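4-hydroxyphenylpyruvate dioxygenase (Pseudomonas putida, PDB 5HMQ) catalyses the metal-dependent dehydration of 3-dehydroshikimate to protocatechuate, using a TIM-barrel domain fused to a hydroxyphenylpyruvate dioxygenase-like domain. Local coordinates at residues 576-590 against 602-616. Numbering follows the deposited sequence.
Sequences LYDRDAQGGELFHVY and IIQRKAGYAGYGAAN
L586 packs on Y609, and H588 meets N616, on one side of a mixed sheet in the C-terminal vicinal-oxygen-chelate (VOC) domain. Strands 585-590 and 602-606 pair as a beta hairpin, with their directions 176° apart. Strand 576-579 lies along the other edge of 585-590. After the type I' turn K606-Y609, the chain folds back over this face. With chi1 at -176°, the Y609 ring swings out opposite its backbone N and lies against L586. L586 CB sits over one ring face in a CH-pi contact, 3.5 Å from the ring centroid. D580 N lies in plane at the ring edge. L586 CD2 covers one face of the H588 imidazole.

On the opposite face of the sheet, E585 and K606 run side by side and form a long salt bridge. F587 lies alongside Q604, whose OE1 is hydrogen-bonded to I531 N.

H588 ND1 is hydrogen-bonded to E601 OE2, so H588 is second shell to the magnesium ligand E601. N616 fixes the other end of this ring. Its ND2 donates to H588 NE2 (3.2 Å), nearly in the imidazole plane. The same ND2 gives an almost straight bond to Y577 O (2.8 Å, 172°), approaching from above the carbonyl plane.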
# COMPACT_ATOMS: atom_id res chain seq x y z
N LEU C 576 26.19 18.42 -16.55
CA LEU C 576 26.57 17.62 -15.39
C LEU C 576 27.49 16.49 -15.82
O LEU C 576 27.44 16.03 -16.97
CB LEU C 576 25.32 17.07 -14.70
CG LEU C 576 24.38 18.16 -14.16
CD1 LEU C 576 22.99 17.61 -13.92
CD2 LEU C 576 24.94 18.74 -12.87
N TYR C 577 28.32 16.03 -14.89
CA TYR C 577 29.45 15.18 -15.24
C TYR C 577 29.58 14.02 -14.26
O TYR C 577 29.26 14.14 -13.08
CB TYR C 577 30.76 15.99 -15.27
CG TYR C 577 32.00 15.18 -15.55
CD1 TYR C 577 32.33 14.79 -16.84
CD2 TYR C 577 32.86 14.82 -14.51
CE1 TYR C 577 33.47 14.05 -17.09
CE2 TYR C 577 34.00 14.08 -14.76
CZ TYR C 577 34.30 13.70 -16.05
OH TYR C 577 35.44 12.96 -16.30
N ASP C 578 30.05 12.89 -14.78
CA ASP C 578 30.41 11.73 -13.98
C ASP C 578 31.48 10.94 -14.72
O ASP C 578 31.56 10.98 -15.95
CB ASP C 578 29.20 10.84 -13.69
CG ASP C 578 29.49 9.79 -12.63
OD1 ASP C 578 30.19 10.10 -11.65
OD2 ASP C 578 29.01 8.64 -12.79
N ARG C 579 32.32 10.24 -13.95
CA ARG C 579 33.41 9.44 -14.51
C ARG C 579 33.47 8.11 -13.76
O ARG C 579 33.43 8.10 -12.53
CB ARG C 579 34.75 10.15 -14.36
CG ARG C 579 35.94 9.33 -14.86
CD ARG C 579 37.25 10.02 -14.53
NE ARG C 579 37.35 11.39 -15.03
CZ ARG C 579 38.42 12.15 -14.84
NH1 ARG C 579 39.46 11.67 -14.18
NH2 ARG C 579 38.46 13.39 -15.32
N ASP C 580 33.58 7.01 -14.50
CA ASP C 580 33.72 5.70 -13.86
C ASP C 580 35.18 5.49 -13.46
O ASP C 580 36.02 6.40 -13.52
CB ASP C 580 33.20 4.60 -14.78
CG ASP C 580 33.92 4.54 -16.12
OD1 ASP C 580 35.12 4.89 -16.20
OD2 ASP C 580 33.27 4.14 -17.11
N ALA C 581 35.51 4.27 -13.03
CA ALA C 581 36.88 3.94 -12.65
C ALA C 581 37.75 3.55 -13.83
O ALA C 581 38.98 3.53 -13.69
CB ALA C 581 36.88 2.82 -11.61
N GLN C 582 37.16 3.23 -14.98
CA GLN C 582 37.92 2.81 -16.16
C GLN C 582 37.94 3.89 -17.25
O GLN C 582 38.00 3.57 -18.44
CB GLN C 582 37.36 1.50 -16.71
CG GLN C 582 37.53 0.32 -15.76
CD GLN C 582 37.99 -0.94 -16.47
OE1 GLN C 582 39.07 -1.46 -16.20
NE2 GLN C 582 37.16 -1.45 -17.38
N GLY C 583 37.88 5.16 -16.85
CA GLY C 583 38.02 6.27 -17.76
C GLY C 583 36.78 6.64 -18.55
O GLY C 583 36.80 7.67 -19.24
N GLY C 584 35.72 5.85 -18.48
CA GLY C 584 34.47 6.25 -19.11
C GLY C 584 33.88 7.48 -18.46
O GLY C 584 33.99 7.70 -17.25
N GLU C 585 33.24 8.31 -19.27
CA GLU C 585 32.71 9.59 -18.81
C GLU C 585 31.26 9.75 -19.26
O GLU C 585 30.85 9.23 -20.30
CB GLU C 585 33.54 10.77 -19.33
CG GLU C 585 34.93 10.84 -18.74
CD GLU C 585 35.72 12.01 -19.30
OE1 GLU C 585 35.94 12.04 -20.53
OE2 GLU C 585 36.10 12.89 -18.51
N LEU C 586 30.50 10.49 -18.46
CA LEU C 586 29.11 10.81 -18.76
C LEU C 586 28.92 12.32 -18.77
O LEU C 586 29.37 13.01 -17.84
CB LEU C 586 28.17 10.17 -17.75
CG LEU C 586 26.67 10.45 -17.96
CD1 LEU C 586 26.18 9.80 -19.24
CD2 LEU C 586 25.85 10.00 -16.76
N PHE C 587 28.27 12.82 -19.81
CA PHE C 587 27.85 14.21 -19.90
C PHE C 587 26.34 14.21 -20.11
O PHE C 587 25.85 13.67 -21.11
CB PHE C 587 28.55 14.93 -21.06
CG PHE C 587 30.05 14.78 -21.05
CD1 PHE C 587 30.83 15.56 -20.23
CD2 PHE C 587 30.66 13.84 -21.87
CE1 PHE C 587 32.21 15.43 -20.22
CE2 PHE C 587 32.04 13.70 -21.87
CZ PHE C 587 32.81 14.49 -21.04
N HIS C 588 25.61 14.82 -19.18
CA HIS C 588 24.16 14.78 -19.26
C HIS C 588 23.58 16.06 -18.67
O HIS C 588 24.18 16.71 -17.82
CB HIS C 588 23.59 13.54 -18.55
CG HIS C 588 23.96 13.44 -17.09
ND1 HIS C 588 23.07 12.99 -16.14
CD2 HIS C 588 25.11 13.72 -16.44
CE1 HIS C 588 23.65 13.00 -14.96
NE2 HIS C 588 24.89 13.44 -15.11
N VAL C 589 22.39 16.42 -19.17
CA VAL C 589 21.63 17.57 -18.69
C VAL C 589 20.18 17.15 -18.50
O VAL C 589 19.71 16.16 -19.08
CB VAL C 589 21.71 18.77 -19.66
CG1 VAL C 589 23.14 19.28 -19.75
CG2 VAL C 589 21.18 18.39 -21.03
N TYR C 590 19.47 17.91 -17.68
CA TYR C 590 18.06 17.65 -17.40
C TYR C 590 17.22 18.87 -17.73
O TYR C 590 17.66 20.01 -17.61
CB TYR C 590 17.85 17.28 -15.92
CG TYR C 590 18.57 16.02 -15.49
CD1 TYR C 590 18.05 14.77 -15.78
CD2 TYR C 590 19.76 16.08 -14.77
CE1 TYR C 590 18.69 13.62 -15.38
CE2 TYR C 590 20.41 14.93 -14.36
CZ TYR C 590 19.87 13.70 -14.67
OH TYR C 590 20.50 12.55 -14.27
N ILE C 602 19.17 14.46 -21.60
CA ILE C 602 20.03 14.27 -22.76
C ILE C 602 21.41 13.86 -22.24
O ILE C 602 21.97 14.54 -21.38
CB ILE C 602 20.13 15.54 -23.62
CG1 ILE C 602 18.74 15.95 -24.12
CG2 ILE C 602 21.11 15.34 -24.77
CD1 ILE C 602 18.70 17.33 -24.75
N ILE C 603 21.94 12.75 -22.76
CA ILE C 603 23.19 12.19 -22.27
C ILE C 603 24.15 11.97 -23.44
O ILE C 603 23.75 11.83 -24.59
CB ILE C 603 22.98 10.86 -21.51
CG1 ILE C 603 22.63 9.74 -22.48
CG2 ILE C 603 21.90 11.00 -20.46
CD1 ILE C 603 22.81 8.35 -21.89
N GLN C 604 25.44 11.96 -23.10
CA GLN C 604 26.50 11.50 -23.99
C GLN C 604 27.36 10.52 -23.23
O GLN C 604 27.94 10.87 -22.19
CB GLN C 604 27.34 12.67 -24.51
CG GLN C 604 28.43 12.25 -25.49
CD GLN C 604 29.43 13.36 -25.76
OE1 GLN C 604 29.11 14.54 -25.66
NE2 GLN C 604 30.65 12.98 -26.10
N ARG C 605 27.46 9.29 -23.72
CA ARG C 605 28.29 8.27 -23.11
C ARG C 605 29.63 8.22 -23.82
O ARG C 605 29.68 8.15 -25.05
CB ARG C 605 27.60 6.91 -23.16
CG ARG C 605 26.20 6.94 -22.58
CD ARG C 605 25.60 5.55 -22.49
NE ARG C 605 25.69 5.05 -21.12
CZ ARG C 605 24.67 5.00 -20.28
NH1 ARG C 605 23.47 5.41 -20.66
NH2 ARG C 605 24.85 4.54 -19.05
N LYS C 606 30.72 8.25 -23.05
CA LYS C 606 32.05 8.26 -23.63
C LYS C 606 32.92 7.16 -23.03
O LYS C 606 32.90 6.93 -21.82
CB LYS C 606 32.71 9.63 -23.43
CG LYS C 606 34.16 9.71 -23.86
CD LYS C 606 34.70 11.13 -23.75
CE LYS C 606 36.14 11.21 -24.22
NZ LYS C 606 36.65 12.60 -24.17
N ALA C 607 33.68 6.51 -23.90
CA ALA C 607 34.59 5.41 -23.56
C ALA C 607 33.96 4.40 -22.61
O ALA C 607 34.52 4.03 -21.58
CB ALA C 607 35.89 5.96 -22.97
N GLY C 608 32.76 3.94 -22.98
CA GLY C 608 32.16 2.82 -22.29
C GLY C 608 31.52 3.10 -20.95
O GLY C 608 31.27 2.16 -20.19
N TYR C 609 31.25 4.37 -20.62
CA TYR C 609 30.51 4.66 -19.40
C TYR C 609 29.15 3.97 -19.44
O TYR C 609 28.43 4.05 -20.43
CB TYR C 609 30.34 6.17 -19.22
CG TYR C 609 29.66 6.55 -17.92
CD1 TYR C 609 28.27 6.61 -17.83
CD2 TYR C 609 30.40 6.84 -16.79
CE1 TYR C 609 27.65 6.95 -16.65
CE2 TYR C 609 29.78 7.18 -15.60
CZ TYR C 609 28.40 7.24 -15.54
OH TYR C 609 27.77 7.58 -14.36
N ALA C 610 28.81 3.29 -18.34
CA ALA C 610 27.63 2.43 -18.31
C ALA C 610 26.59 2.80 -17.25
O ALA C 610 25.50 2.23 -17.26
CB ALA C 610 28.04 0.97 -18.11
N GLY C 611 26.89 3.73 -16.35
CA GLY C 611 25.98 4.08 -15.28
C GLY C 611 24.92 5.07 -15.69
O GLY C 611 24.64 5.29 -16.87
N TYR C 612 24.31 5.69 -14.68
CA TYR C 612 23.25 6.67 -14.88
C TYR C 612 23.61 8.05 -14.36
O TYR C 612 22.77 8.96 -14.41
CB TYR C 612 21.95 6.23 -14.21
CG TYR C 612 21.30 4.97 -14.74
CD1 TYR C 612 20.62 4.98 -15.95
CD2 TYR C 612 21.32 3.79 -14.01
CE1 TYR C 612 20.01 3.83 -16.44
CE2 TYR C 612 20.71 2.64 -14.48
CZ TYR C 612 20.06 2.67 -15.70
OH TYR C 612 19.45 1.53 -16.18
N GLY C 613 24.83 8.24 -13.85
CA GLY C 613 25.18 9.51 -13.24
C GLY C 613 24.41 9.78 -11.97
O GLY C 613 24.03 10.93 -11.71
N ALA C 614 24.16 8.74 -11.16
CA ALA C 614 23.39 8.90 -9.94
C ALA C 614 24.07 9.83 -8.94
O ALA C 614 23.39 10.37 -8.06
CB ALA C 614 23.14 7.54 -9.29
N ALA C 615 25.38 10.04 -9.06
CA ALA C 615 26.09 10.93 -8.15
C ALA C 615 25.59 12.37 -8.24
O ALA C 615 25.85 13.15 -7.32
CB ALA C 615 27.59 10.88 -8.43
N ASN C 616 24.88 12.73 -9.30
CA ASN C 616 24.41 14.09 -9.51
C ASN C 616 22.94 14.27 -9.18
O ASN C 616 22.37 15.33 -9.47
CB ASN C 616 24.67 14.52 -10.96
CG ASN C 616 26.14 14.62 -11.29
OD1 ASN C 616 26.95 15.07 -10.48
ND2 ASN C 616 26.51 14.19 -12.50
O HOH W 1 26.83 8.17 -10.21